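Local structure of citrinin polyketide synthase (Monascus purpureus, 5MPT) at residues 209-215 and 235-241; 267-271 and 297-303; 280-286 and 310-316. The protein builds the keto-aldehyde precursor of the mycotoxin citrinin as a non-reducing polyketide synthase, of which this chain is the C-methyltransferase (CMeT) domain. One frame throughout, in Å; residues are numbered along the deposited sequence. Where two conformers were deposited one is given.

Contact 1. Residues 209-215 and 235-241; sequences RILEMGA and VEYTMTD. With SAH (S-adenosyl-L-homocysteine), chain B.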
loop_
_atom_site.group_PDB
_atom_site.type_symbol
_atom_site.label_atom_id
_atom_site.label_comp_id
_atom_site.label_asym_id
_atom_site.label_seq_id
_atom_site.Cartn_x
_atom_site.Cartn_y
_atom_site.Cartn_z
ATOM N N ARG A 209 -21.162 -8.608 -9.051
ATOM C CA ARG A 209 -20.341 -7.704 -9.832
ATOM C C ARG A 209 -19.314 -7.063 -8.919
ATOM O O ARG A 209 -19.659 -6.332 -7.978
ATOM C CB ARG A 209 -21.215 -6.668 -10.538
ATOM C CG ARG A 209 -22.250 -7.342 -11.437
ATOM C CD ARG A 209 -23.080 -6.367 -12.285
ATOM N NE ARG A 209 -23.682 -7.082 -13.418
ATOM C CZ ARG A 209 -24.978 -7.173 -13.677
ATOM N NH1 ARG A 209 -25.877 -6.559 -12.911
ATOM N NH2 ARG A 209 -25.372 -7.870 -14.739
ATOM N N ILE A 210 -18.055 -7.362 -9.200
ATOM C CA ILE A 210 -16.911 -6.930 -8.406
ATOM C C ILE A 210 -15.999 -6.125 -9.312
ATOM O O ILE A 210 -15.652 -6.579 -10.411
ATOM C CB ILE A 210 -16.137 -8.124 -7.817
ATOM C CG1 ILE A 210 -17.081 -9.023 -7.035
ATOM C CG2 ILE A 210 -14.949 -7.609 -6.978
ATOM C CD1 ILE A 210 -16.400 -10.305 -6.459
ATOM N N LEU A 211 -15.614 -4.938 -8.862
ATOM C CA LEU A 211 -14.693 -4.094 -9.611
ATOM C C LEU A 211 -13.490 -3.782 -8.738
ATOM O O LEU A 211 -13.640 -3.287 -7.615
ATOM C CB LEU A 211 -15.373 -2.808 -10.073
ATOM C CG LEU A 211 -14.557 -1.911 -11.021
ATOM C CD1 LEU A 211 -15.497 -1.294 -12.070
ATOM C CD2 LEU A 211 -13.833 -0.854 -10.237
ATOM N N GLU A 212 -12.307 -4.048 -9.255
ATOM C CA GLU A 212 -11.074 -3.761 -8.543
ATOM C C GLU A 212 -10.444 -2.509 -9.138
ATOM O O GLU A 212 -10.180 -2.448 -10.344
ATOM C CB GLU A 212 -10.106 -4.945 -8.594
ATOM C CG GLU A 212 -8.841 -4.663 -7.819
ATOM C CD GLU A 212 -7.835 -5.780 -7.843
ATOM O OE1 GLU A 212 -8.059 -6.788 -8.543
ATOM O OE2 GLU A 212 -6.790 -5.610 -7.180
ATOM N N MET A 213 -10.232 -1.514 -8.289
ATOM C CA MET A 213 -9.517 -0.319 -8.689
ATOM C C MET A 213 -8.054 -0.431 -8.298
ATOM O O MET A 213 -7.696 -1.117 -7.347
ATOM C CB MET A 213 -10.136 0.913 -8.047
ATOM C CG MET A 213 -11.583 1.077 -8.471
ATOM S SD MET A 213 -12.300 2.588 -7.848
ATOM C CE MET A 213 -13.443 2.989 -9.160
ATOM N N GLY A 214 -7.225 0.246 -9.082
ATOM C CA GLY A 214 -5.789 0.254 -8.793
ATOM C C GLY A 214 -5.210 -1.138 -8.706
ATOM O O GLY A 214 -4.289 -1.398 -7.910
ATOM N N ALA A 215 -5.704 -2.045 -9.544
ATOM C CA ALA A 215 -5.318 -3.446 -9.430
ATOM C C ALA A 215 -3.851 -3.652 -9.757
ATOM O O ALA A 215 -3.245 -4.633 -9.303
ATOM C CB ALA A 215 -6.196 -4.300 -10.347
ATOM N N VAL A 235 -20.266 -14.563 -11.382
ATOM C CA VAL A 235 -19.487 -13.374 -11.056
ATOM C C VAL A 235 -19.037 -12.710 -12.345
ATOM O O VAL A 235 -18.790 -13.370 -13.356
ATOM C CB VAL A 235 -18.267 -13.721 -10.169
ATOM C CG1 VAL A 235 -17.402 -14.763 -10.849
ATOM C CG2 VAL A 235 -17.428 -12.472 -9.870
ATOM N N GLU A 236 -18.941 -11.386 -12.296
ATOM C CA GLU A 236 -18.229 -10.588 -13.283
ATOM C C GLU A 236 -17.220 -9.752 -12.513
ATOM O O GLU A 236 -17.607 -8.928 -11.674
ATOM C CB GLU A 236 -19.204 -9.713 -14.089
ATOM C CG GLU A 236 -20.188 -10.515 -14.952
ATOM C CD GLU A 236 -21.383 -9.687 -15.448
ATOM O OE1 GLU A 236 -21.378 -8.451 -15.257
ATOM O OE2 GLU A 236 -22.326 -10.279 -16.025
ATOM N N TYR A 237 -15.926 -10.011 -12.753
ATOM C CA TYR A 237 -14.818 -9.318 -12.090
ATOM C C TYR A 237 -14.157 -8.365 -13.068
ATOM O O TYR A 237 -13.568 -8.802 -14.061
ATOM C CB TYR A 237 -13.808 -10.324 -11.581
ATOM C CG TYR A 237 -12.801 -9.775 -10.604
ATOM C CD1 TYR A 237 -11.735 -8.992 -11.027
ATOM C CD2 TYR A 237 -12.900 -10.079 -9.258
ATOM C CE1 TYR A 237 -10.797 -8.523 -10.118
ATOM C CE2 TYR A 237 -11.976 -9.625 -8.351
ATOM C CZ TYR A 237 -10.924 -8.841 -8.787
ATOM O OH TYR A 237 -10.006 -8.394 -7.863
ATOM N N THR A 238 -14.266 -7.068 -12.798
ATOM C CA THR A 238 -13.695 -6.044 -13.647
ATOM C C THR A 238 -12.411 -5.582 -12.972
ATOM O O THR A 238 -12.438 -4.954 -11.904
ATOM C CB THR A 238 -14.686 -4.900 -13.876
ATOM O OG1 THR A 238 -15.906 -5.420 -14.424
ATOM C CG2 THR A 238 -14.120 -3.869 -14.842
ATOM N N MET A 239 -11.290 -5.925 -13.580
ATOM C CA MET A 239 -9.991 -5.516 -13.092
ATOM C C MET A 239 -9.612 -4.215 -13.789
ATOM O O MET A 239 -9.605 -4.148 -15.025
ATOM C CB MET A 239 -8.963 -6.602 -13.373
ATOM C CG MET A 239 -7.613 -6.290 -12.815
ATOM S SD MET A 239 -6.375 -7.358 -13.514
ATOM C CE MET A 239 -4.949 -6.745 -12.624
ATOM N N THR A 240 -9.308 -3.185 -13.005
ATOM C CA THR A 240 -9.020 -1.871 -13.568
ATOM C C THR A 240 -7.801 -1.233 -12.910
ATOM O O THR A 240 -7.357 -1.634 -11.830
ATOM C CB THR A 240 -10.225 -0.936 -13.420
ATOM O OG1 THR A 240 -10.267 -0.380 -12.104
ATOM C CG2 THR A 240 -11.542 -1.662 -13.702
ATOM N N ASP A 241 -7.252 -0.224 -13.595
ATOM C CA ASP A 241 -6.111 0.543 -13.096
ATOM C C ASP A 241 -5.988 1.778 -13.962
ATOM O O ASP A 241 -6.516 1.828 -15.068
ATOM C CB ASP A 241 -4.794 -0.251 -13.148
ATOM C CG ASP A 241 -3.694 0.340 -12.247
ATOM O OD1 ASP A 241 -3.531 -0.075 -11.080
ATOM O OD2 ASP A 241 -2.962 1.223 -12.709
HETATM N N SAH B . -3.056 -2.819 -5.880
HETATM C CA SAH B . -1.640 -2.610 -6.304
HETATM C CB SAH B . -0.642 -2.166 -5.241
HETATM C CG SAH B . -0.754 -0.709 -4.829
HETATM S SD SAH B . 0.151 0.261 -6.084
HETATM C C SAH B . -1.131 -3.952 -6.902
HETATM O O SAH B . -0.183 -3.758 -7.794
HETATM O OXT SAH B . -1.524 -5.040 -6.562
HETATM C "C5'" SAH B . -1.028 1.576 -6.491
HETATM C "C4'" SAH B . -1.729 1.231 -7.789
HETATM O "O4'" SAH B . -2.733 2.254 -7.962
HETATM C "C3'" SAH B . -0.845 1.263 -9.042
HETATM O "O3'" SAH B . -1.182 0.117 -9.819
HETATM C "C2'" SAH B . -1.248 2.577 -9.732
HETATM O "O2'" SAH B . -1.161 2.501 -11.154
HETATM C "C1'" SAH B . -2.703 2.701 -9.295
HETATM N N9 SAH B . -3.268 4.044 -9.325
HETATM C C8 SAH B . -2.674 5.222 -8.957
HETATM N N7 SAH B . -3.422 6.283 -9.144
HETATM C C5 SAH B . -4.594 5.766 -9.680
HETATM C C6 SAH B . -5.792 6.371 -10.107
HETATM N N6 SAH B . -6.010 7.692 -10.098
HETATM N N1 SAH B . -6.760 5.566 -10.584
HETATM C C2 SAH B . -6.545 4.247 -10.631
HETATM N N3 SAH B . -5.466 3.560 -10.256
HETATM C C4 SAH B . -4.514 4.387 -9.789
HETATM O O HOH W 1 -17.776 -5.990 -12.502
HETATM O O HOH W 2 -8.672 1.634 -11.302
#

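Contact 2. Residues 267-271 and 297-303; sequences IESPP and STRNIHR. With SAH (S-adenosyl-L-homocysteine), chain B.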
loop_
_atom_site.group_PDB
_atom_site.type_symbol
_atom_site.label_atom_id
_atom_site.label_comp_id
_atom_site.label_asym_id
_atom_site.label_seq_id
_atom_site.Cartn_x
_atom_site.Cartn_y
_atom_site.Cartn_z
ATOM N N ILE A 267 -9.646 6.463 -10.691
ATOM C CA ILE A 267 -10.379 6.678 -9.445
ATOM C C ILE A 267 -10.850 8.109 -9.299
ATOM O O ILE A 267 -11.919 8.349 -8.718
ATOM C CB ILE A 267 -9.498 6.276 -8.251
ATOM C CG1 ILE A 267 -9.170 4.788 -8.334
ATOM C CG2 ILE A 267 -10.148 6.668 -6.910
ATOM C CD1 ILE A 267 -7.999 4.330 -7.461
ATOM N N GLU A 268 -10.072 9.083 -9.817
ATOM C CA GLU A 268 -10.405 10.495 -9.633
ATOM C C GLU A 268 -11.494 10.970 -10.581
ATOM O O GLU A 268 -12.082 12.030 -10.336
ATOM C CB GLU A 268 -9.165 11.384 -9.834
ATOM C CG GLU A 268 -8.095 11.117 -8.804
ATOM C CD GLU A 268 -6.986 12.157 -8.770
ATOM O OE1 GLU A 268 -7.128 13.218 -9.436
ATOM O OE2 GLU A 268 -5.980 11.913 -8.074
ATOM N N SER A 269 -11.761 10.217 -11.661
ATOM C CA SER A 269 -12.732 10.649 -12.669
ATOM C C SER A 269 -14.174 10.391 -12.236
ATOM O O SER A 269 -14.473 9.408 -11.583
ATOM C CB SER A 269 -12.503 9.913 -13.980
ATOM O OG SER A 269 -11.241 10.228 -14.529
ATOM N N PRO A 270 -15.105 11.250 -12.632
ATOM C CA PRO A 270 -16.507 10.902 -12.486
ATOM C C PRO A 270 -16.810 9.631 -13.255
ATOM O O PRO A 270 -16.241 9.386 -14.334
ATOM C CB PRO A 270 -17.229 12.117 -13.081
ATOM C CG PRO A 270 -16.224 12.724 -13.975
ATOM C CD PRO A 270 -14.936 12.536 -13.329
ATOM N N PRO A 271 -17.688 8.782 -12.734
ATOM C CA PRO A 271 -18.039 7.556 -13.463
ATOM C C PRO A 271 -18.895 7.837 -14.675
ATOM O O PRO A 271 -19.865 8.582 -14.582
ATOM C CB PRO A 271 -18.857 6.755 -12.441
ATOM C CG PRO A 271 -18.801 7.551 -11.150
ATOM C CD PRO A 271 -18.472 8.947 -11.510
ATOM N N SER A 297 -12.406 11.096 -4.466
ATOM C CA SER A 297 -12.208 9.721 -4.904
ATOM C C SER A 297 -13.259 8.784 -4.304
ATOM O O SER A 297 -13.811 7.931 -5.004
ATOM C CB SER A 297 -10.819 9.245 -4.541
ATOM O OG SER A 297 -9.880 9.979 -5.283
ATOM N N THR A 298 -13.527 8.904 -3.003
ATOM C CA THR A 298 -14.436 7.965 -2.384
ATOM C C THR A 298 -15.872 8.284 -2.779
ATOM O O THR A 298 -16.710 7.386 -2.820
ATOM C CB THR A 298 -14.256 7.930 -0.851
ATOM O OG1 THR A 298 -14.537 9.214 -0.296
ATOM C CG2 THR A 298 -12.814 7.461 -0.422
ATOM N N ARG A 299 -16.171 9.544 -3.091
ATOM C CA ARG A 299 -17.485 9.880 -3.629
ATOM C C ARG A 299 -17.680 9.248 -5.001
ATOM O O ARG A 299 -18.736 8.665 -5.289
ATOM C CB ARG A 299 -17.653 11.398 -3.700
ATOM C CG ARG A 299 -19.071 11.833 -4.088
ATOM C CD ARG A 299 -19.249 13.334 -4.019
ATOM N NE ARG A 299 -19.339 13.841 -2.647
ATOM C CZ ARG A 299 -18.419 14.593 -2.044
ATOM N NH1 ARG A 299 -17.303 14.952 -2.672
ATOM N NH2 ARG A 299 -18.621 14.996 -0.797
ATOM N N ASN A 300 -16.669 9.349 -5.864
ATOM C CA ASN A 300 -16.723 8.679 -7.156
ATOM C C ASN A 300 -16.998 7.191 -6.980
ATOM O O ASN A 300 -17.856 6.618 -7.657
ATOM C CB ASN A 300 -15.417 8.880 -7.922
ATOM C CG ASN A 300 -15.177 10.320 -8.333
ATOM O OD1 ASN A 300 -16.105 11.119 -8.453
ATOM N ND2 ASN A 300 -13.926 10.642 -8.583
ATOM N N ILE A 301 -16.248 6.545 -6.079
ATOM C CA ILE A 301 -16.443 5.128 -5.814
ATOM C C ILE A 301 -17.865 4.873 -5.344
ATOM O O ILE A 301 -18.519 3.912 -5.773
ATOM C CB ILE A 301 -15.388 4.662 -4.796
ATOM C CG1 ILE A 301 -14.012 4.712 -5.487
ATOM C CG2 ILE A 301 -15.795 3.334 -4.226
ATOM C CD1 ILE A 301 -12.823 4.518 -4.549
ATOM N N HIS A 302 -18.372 5.722 -4.448
ATOM C CA HIS A 302 -19.732 5.540 -3.956
ATOM C C HIS A 302 -20.734 5.457 -5.095
ATOM O O HIS A 302 -21.642 4.625 -5.079
ATOM C CB HIS A 302 -20.112 6.682 -3.015
ATOM C CG HIS A 302 -21.367 6.434 -2.254
ATOM N ND1 HIS A 302 -22.606 6.823 -2.711
ATOM C CD2 HIS A 302 -21.578 5.835 -1.062
ATOM C CE1 HIS A 302 -23.528 6.465 -1.832
ATOM N NE2 HIS A 302 -22.932 5.844 -0.826
ATOM N N ARG A 303 -20.573 6.304 -6.107
ATOM C CA ARG A 303 -21.572 6.393 -7.165
ATOM C C ARG A 303 -21.545 5.165 -8.062
ATOM O O ARG A 303 -22.553 4.841 -8.688
ATOM C CB ARG A 303 -21.314 7.676 -7.968
ATOM C CG ARG A 303 -22.358 8.000 -9.064
ATOM C CD ARG A 303 -23.793 8.077 -8.535
ATOM N NE ARG A 303 -23.976 9.147 -7.549
ATOM C CZ ARG A 303 -24.741 10.224 -7.716
ATOM N NH1 ARG A 303 -25.435 10.406 -8.834
ATOM N NH2 ARG A 303 -24.819 11.125 -6.745
HETATM N N SAH B . -3.056 -2.819 -5.880
HETATM C CA SAH B . -1.640 -2.610 -6.304
HETATM C CB SAH B . -0.642 -2.166 -5.241
HETATM C CG SAH B . -0.754 -0.709 -4.829
HETATM S SD SAH B . 0.151 0.261 -6.084
HETATM C C SAH B . -1.131 -3.952 -6.902
HETATM O O SAH B . -0.183 -3.758 -7.794
HETATM O OXT SAH B . -1.524 -5.040 -6.562
HETATM C "C5'" SAH B . -1.028 1.576 -6.491
HETATM C "C4'" SAH B . -1.729 1.231 -7.789
HETATM O "O4'" SAH B . -2.733 2.254 -7.962
HETATM C "C3'" SAH B . -0.845 1.263 -9.042
HETATM O "O3'" SAH B . -1.182 0.117 -9.819
HETATM C "C2'" SAH B . -1.248 2.577 -9.732
HETATM O "O2'" SAH B . -1.161 2.501 -11.154
HETATM C "C1'" SAH B . -2.703 2.701 -9.295
HETATM N N9 SAH B . -3.268 4.044 -9.325
HETATM C C8 SAH B . -2.674 5.222 -8.957
HETATM N N7 SAH B . -3.422 6.283 -9.144
HETATM C C5 SAH B . -4.594 5.766 -9.680
HETATM C C6 SAH B . -5.792 6.371 -10.107
HETATM N N6 SAH B . -6.010 7.692 -10.098
HETATM N N1 SAH B . -6.760 5.566 -10.584
HETATM C C2 SAH B . -6.545 4.247 -10.631
HETATM N N3 SAH B . -5.466 3.560 -10.256
HETATM C C4 SAH B . -4.514 4.387 -9.789
#

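Contact 3. Residues 280-286 and 310-316; sequences HIILATN and FLLLLEM. With SAH (S-adenosyl-L-homocysteine), chain B.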
loop_
_atom_site.group_PDB
_atom_site.type_symbol
_atom_site.label_atom_id
_atom_site.label_comp_id
_atom_site.label_asym_id
_atom_site.label_seq_id
_atom_site.Cartn_x
_atom_site.Cartn_y
_atom_site.Cartn_z
ATOM N N HIS A 280 -21.517 -4.510 -6.950
ATOM C CA HIS A 280 -21.756 -4.950 -5.571
ATOM C C HIS A 280 -20.583 -4.642 -4.660
ATOM O O HIS A 280 -20.776 -4.259 -3.498
ATOM C CB HIS A 280 -22.002 -6.461 -5.511
ATOM C CG HIS A 280 -23.265 -6.886 -6.180
ATOM N ND1 HIS A 280 -23.304 -7.271 -7.503
ATOM C CD2 HIS A 280 -24.529 -6.997 -5.713
ATOM C CE1 HIS A 280 -24.545 -7.601 -7.821
ATOM N NE2 HIS A 280 -25.303 -7.429 -6.756
ATOM N N ILE A 281 -19.370 -4.787 -5.180
ATOM C CA ILE A 281 -18.135 -4.734 -4.405
ATOM C C ILE A 281 -17.092 -3.972 -5.187
ATOM O O ILE A 281 -16.833 -4.276 -6.359
ATOM C CB ILE A 281 -17.611 -6.149 -4.094
ATOM C CG1 ILE A 281 -18.685 -6.966 -3.417
ATOM C CG2 ILE A 281 -16.355 -6.085 -3.264
ATOM C CD1 ILE A 281 -18.262 -8.428 -3.235
ATOM N N ILE A 282 -16.478 -2.987 -4.546
ATOM C CA ILE A 282 -15.263 -2.381 -5.059
ATOM C C ILE A 282 -14.118 -2.733 -4.123
ATOM O O ILE A 282 -14.172 -2.455 -2.921
ATOM C CB ILE A 282 -15.403 -0.869 -5.242
ATOM C CG1 ILE A 282 -16.374 -0.653 -6.391
ATOM C CG2 ILE A 282 -14.032 -0.207 -5.565
ATOM C CD1 ILE A 282 -16.792 0.732 -6.583
ATOM N N LEU A 283 -13.127 -3.396 -4.687
ATOM C CA LEU A 283 -11.854 -3.713 -4.051
ATOM C C LEU A 283 -10.825 -2.659 -4.431
ATOM O O LEU A 283 -10.773 -2.261 -5.588
ATOM C CB LEU A 283 -11.385 -5.092 -4.511
ATOM C CG LEU A 283 -12.277 -6.283 -4.155
ATOM C CD1 LEU A 283 -11.628 -7.587 -4.597
ATOM C CD2 LEU A 283 -12.593 -6.317 -2.677
ATOM N N ALA A 284 -9.983 -2.229 -3.468
ATOM C CA ALA A 284 -9.027 -1.145 -3.738
ATOM C C ALA A 284 -7.881 -1.292 -2.740
ATOM O O ALA A 284 -8.009 -0.880 -1.580
ATOM C CB ALA A 284 -9.690 0.221 -3.640
ATOM N N THR A 285 -6.766 -1.839 -3.208
ATOM C CA THR A 285 -5.616 -2.117 -2.356
ATOM C C THR A 285 -4.557 -1.064 -2.614
ATOM O O THR A 285 -3.930 -1.063 -3.677
ATOM C CB THR A 285 -5.078 -3.517 -2.627
ATOM O OG1 THR A 285 -6.085 -4.469 -2.279
ATOM C CG2 THR A 285 -3.752 -3.780 -1.885
ATOM N N ASN A 286 -4.397 -0.160 -1.629
ATOM C CA ASN A 286 -3.317 0.827 -1.547
ATOM C C ASN A 286 -3.208 1.669 -2.805
ATOM O O ASN A 286 -2.112 2.037 -3.252
ATOM C CB ASN A 286 -2.011 0.145 -1.175
ATOM C CG ASN A 286 -1.922 -0.041 0.314
ATOM O OD1 ASN A 286 -2.183 0.908 1.080
ATOM N ND2 ASN A 286 -1.631 -1.246 0.760
ATOM N N PHE A 310 -20.688 -2.337 -1.322
ATOM C CA PHE A 310 -19.712 -1.810 -0.385
ATOM C C PHE A 310 -18.345 -1.700 -1.030
ATOM O O PHE A 310 -18.000 -2.404 -1.994
ATOM C CB PHE A 310 -19.587 -2.669 0.882
ATOM C CG PHE A 310 -19.092 -4.050 0.633
ATOM C CD1 PHE A 310 -19.974 -5.083 0.430
ATOM C CD2 PHE A 310 -17.747 -4.331 0.659
ATOM C CE1 PHE A 310 -19.542 -6.347 0.208
ATOM C CE2 PHE A 310 -17.303 -5.628 0.462
ATOM C CZ PHE A 310 -18.183 -6.629 0.243
ATOM N N LEU A 311 -17.563 -0.825 -0.428
ATOM C CA LEU A 311 -16.148 -0.667 -0.701
ATOM C C LEU A 311 -15.335 -1.435 0.334
ATOM O O LEU A 311 -15.566 -1.287 1.535
ATOM C CB LEU A 311 -15.784 0.814 -0.656
ATOM C CG LEU A 311 -14.287 1.201 -0.649
ATOM C CD1 LEU A 311 -13.633 0.759 -1.935
ATOM C CD2 LEU A 311 -14.186 2.690 -0.475
ATOM N N LEU A 312 -14.336 -2.168 -0.138
ATOM C CA LEU A 312 -13.350 -2.817 0.721
ATOM C C LEU A 312 -11.990 -2.237 0.374
ATOM O O LEU A 312 -11.383 -2.613 -0.633
ATOM C CB LEU A 312 -13.370 -4.330 0.558
ATOM C CG LEU A 312 -12.494 -5.044 1.580
ATOM C CD1 LEU A 312 -13.017 -4.887 2.989
ATOM C CD2 LEU A 312 -12.460 -6.517 1.261
ATOM N N LEU A 313 -11.535 -1.324 1.216
ATOM C CA LEU A 313 -10.176 -0.807 1.131
ATOM C C LEU A 313 -9.191 -1.737 1.826
ATOM O O LEU A 313 -9.479 -2.328 2.880
ATOM C CB LEU A 313 -10.085 0.566 1.784
ATOM C CG LEU A 313 -10.871 1.695 1.159
ATOM C CD1 LEU A 313 -10.979 2.838 2.143
ATOM C CD2 LEU A 313 -10.175 2.174 -0.116
ATOM N N LEU A 314 -8.020 -1.873 1.228
ATOM C CA LEU A 314 -6.853 -2.405 1.919
ATOM C C LEU A 314 -5.868 -1.257 1.899
ATOM O O LEU A 314 -5.355 -0.914 0.832
ATOM C CB LEU A 314 -6.287 -3.645 1.230
ATOM C CG LEU A 314 -5.347 -4.503 2.090
ATOM C CD1 LEU A 314 -5.034 -5.818 1.395
ATOM C CD2 LEU A 314 -4.057 -3.788 2.426
ATOM N N GLU A 315 -5.677 -0.612 3.048
ATOM C CA GLU A 315 -4.878 0.603 3.125
ATOM C C GLU A 315 -3.854 0.520 4.229
ATOM O O GLU A 315 -4.142 0.054 5.336
ATOM C CB GLU A 315 -5.765 1.831 3.368
ATOM C CG GLU A 315 -6.389 2.359 2.125
ATOM C CD GLU A 315 -5.412 3.148 1.289
ATOM O OE1 GLU A 315 -4.342 3.551 1.819
ATOM O OE2 GLU A 315 -5.700 3.342 0.093
ATOM N N MET A 316 -2.652 0.990 3.916
ATOM C CA MET A 316 -1.626 1.162 4.924
ATOM C C MET A 316 -1.998 2.353 5.796
ATOM O O MET A 316 -2.100 3.482 5.311
ATOM C CB MET A 316 -0.279 1.373 4.251
ATOM C CG MET A 316 0.844 1.391 5.250
ATOM S SD MET A 316 2.479 1.226 4.518
ATOM C CE MET A 316 2.687 -0.564 4.519
HETATM N N SAH B . -3.056 -2.819 -5.880
HETATM C CA SAH B . -1.640 -2.610 -6.304
HETATM C CB SAH B . -0.642 -2.166 -5.241
HETATM C CG SAH B . -0.754 -0.709 -4.829
HETATM S SD SAH B . 0.151 0.261 -6.084
HETATM C C SAH B . -1.131 -3.952 -6.902
HETATM O O SAH B . -0.183 -3.758 -7.794
HETATM O OXT SAH B . -1.524 -5.040 -6.562
HETATM C "C5'" SAH B . -1.028 1.576 -6.491
HETATM C "C4'" SAH B . -1.729 1.231 -7.789
HETATM O "O4'" SAH B . -2.733 2.254 -7.962
HETATM C "C3'" SAH B . -0.845 1.263 -9.042
HETATM O "O3'" SAH B . -1.182 0.117 -9.819
HETATM C "C2'" SAH B . -1.248 2.577 -9.732
HETATM O "O2'" SAH B . -1.161 2.501 -11.154
HETATM C "C1'" SAH B . -2.703 2.701 -9.295
HETATM N N9 SAH B . -3.268 4.044 -9.325
HETATM C C8 SAH B . -2.674 5.222 -8.957
HETATM N N7 SAH B . -3.422 6.283 -9.144
HETATM C C5 SAH B . -4.594 5.766 -9.680
HETATM C C6 SAH B . -5.792 6.371 -10.107
HETATM N N6 SAH B . -6.010 7.692 -10.098
HETATM N N1 SAH B . -6.760 5.566 -10.584
HETATM C C2 SAH B . -6.545 4.247 -10.631
HETATM N N3 SAH B . -5.466 3.560 -10.256
HETATM C C4 SAH B . -4.514 4.387 -9.789
HETATM O O HOH W 3 -7.007 1.909 -1.626
#

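Contact 1. Residues 209-215 and 235-241
Strands 209-213 and 235-241 run parallel, their axes 13° apart and 4.7 Å at closest approach, with I210 and E212 each bonded through N-H and C=O to the neighbouring strand. On the face that carries I210 and E212, the Y237 ring meets both side chains: I210 CG2 approaches it obliquely, 3.8 Å from Y237 CE2, and E212 comes to its hydroxyl-bearing edge. The E212 chain is fully extended, CG anti to the backbone N (chi1 -178°), which carries the carboxylate to the phenol. There Y237 OH donates to E212 OE1 over 2.6 Å, meeting the oxygen from above the carboxylate plane, and the two planes stand perpendicular. T221 OG1 is a second hydrogen-bonding partner of E212 OE1, so this buried oxygen is gripped from two elements. Helix 221-231 covers the same face and links the strands as a beta-alpha-beta unit, the opening unit of the Rossmann-like fold of class I methyltransferases. At the C-terminal ends of the strands, T240 turns its hydroxyl back to E212 O (OG1 to O 2.7 Å), an oxygen that also accepts from T240 N. A215 N closes the pairing on T240 O, and A215 CB is pressed to 3.5 Å from M239 CG. Beyond them the D241 carboxylate accepts from both ribose hydroxyls of S-adenosylhomocysteine, OD1 from O3' and OD2 from O2', each at 2.7 Å; S243 N also bonds to D241 OD2. G214 O accepts from the amino group of the ligand, N to O 2.8 Å. At the far end R209 and E236 lie side by side in a salt bridge, NE to OE1 3.3 Å, while R209 NH1 is hydrogen-bonded to L7 O.

Contact 2. Residues 267-271 and 297-303
N300 projects from helix 297-303 into the bend of loop 267-271, and its side chain can be followed atom by atom. N300 CB lies 3.6 Å from I267 O. CG, set beside the backbone N (chi1 -67°), comes next to S269 O, and N300 OD1 is turned toward P270 CA at 4.1 Å. The tip, N300 ND2, does the bonding: it donates to I267 O at 3.1 Å, within the carbonyl plane on a lone pair and close to the plane of its own amide, with an N-H...O angle of 164°. A weak second bond joins ND2 to E268 O, so one amide nitrogen gathers two successive carbonyls of the loop. On one side I267 CG2 packs on S297 CB at 3.6 Å, with I301 CD1 behind; on the other, P271 CG sits against R303 CB. E268 reaches outward to a salt bridge with R292. I267 N donates to adenine N1 of S-adenosylhomocysteine at 3.0 Å. The CD1 of I267 lies over the ring face near N1 and C2, with CG1 also raised out of the ring plane. A backbone N-H reading adenine N1 from a loop after a strand is characteristic of the cofactor site of Rossmann-like methyltransferases.

Contact 3. Residues 280-286 and 310-316
I281 and F310 lie side by side and point the same way from two parallel strands, 281-285 and 310-316, whose directions differ by only 4°. I281 CG1 comes within 3.7 Å of F310 CZ, meeting the ring obliquely; a chi1 of 63° tucks the ring between the backbone N and the carbonyl carbon of F310. Two further pairs follow the same pattern on this face: L283 with L312, where CD2 and CB are 3.9 Å apart, and T285 with L314, where OG1 rests against CB and is hydrogen-bonded to T220 OG1. Helix 181-198 covers this face through contacts with I281, F310 and L314. On the other face I282 and L311 are inclined to one another, with L311 CD1 reaching both I282 CG2 and I282 O, and A284 is met by L313 CD2. N286 N donates to L314 O at 2.7 Å. The N286 amide then swings across L314, and its OD1 accepts from M316 N at 2.9 Å, in the carbonyl plane and on a lone pair; ND2 is hydrogen-bonded to Q375 OE1. T285 O accepts from the amino N of S-adenosylhomocysteine at 2.9 Å. On the next strand E315, a catalytic residue, bends at chi2 (-77°), bringing its carboxylate back toward the first strand. Its OE2 accepts from a water that also donates to A284 O; OE1 is hydrogen-bonded to H289, likewise catalytic. Backbone bonds run throughout, but the side-chain chemistry divides: hydrocarbon contacts first, then a polar, ligand-binding end where N286 ties the strands together and bonds to water and H289 would orient E315.

Overall arrangement
Three of the pairings in one methyltransferase domain illustrate how a Rossmann-like sheet makes its cofactor site at strand ends. Contacts 1 and 3 share the mixed seven-stranded sheet, their centres 10 Å apart, because strands 208-213 and 279-285 are neighbours in it. Contact 2 lies 14 Å from contact 1 and 13 Å from contact 3, centre to centre, and joins a loop to helix 294-304, whose I301 packs on M213 and I282 of the sheet. Along the chain contact 1 closes first, whereas contacts 2 and 3 interleave, 267-271, 280-286, 297-303, 310-316. All three reach S-adenosylhomocysteine, contact 2 at the adenine, contact 1 at ribose and amino group, contact 3 at the amino group.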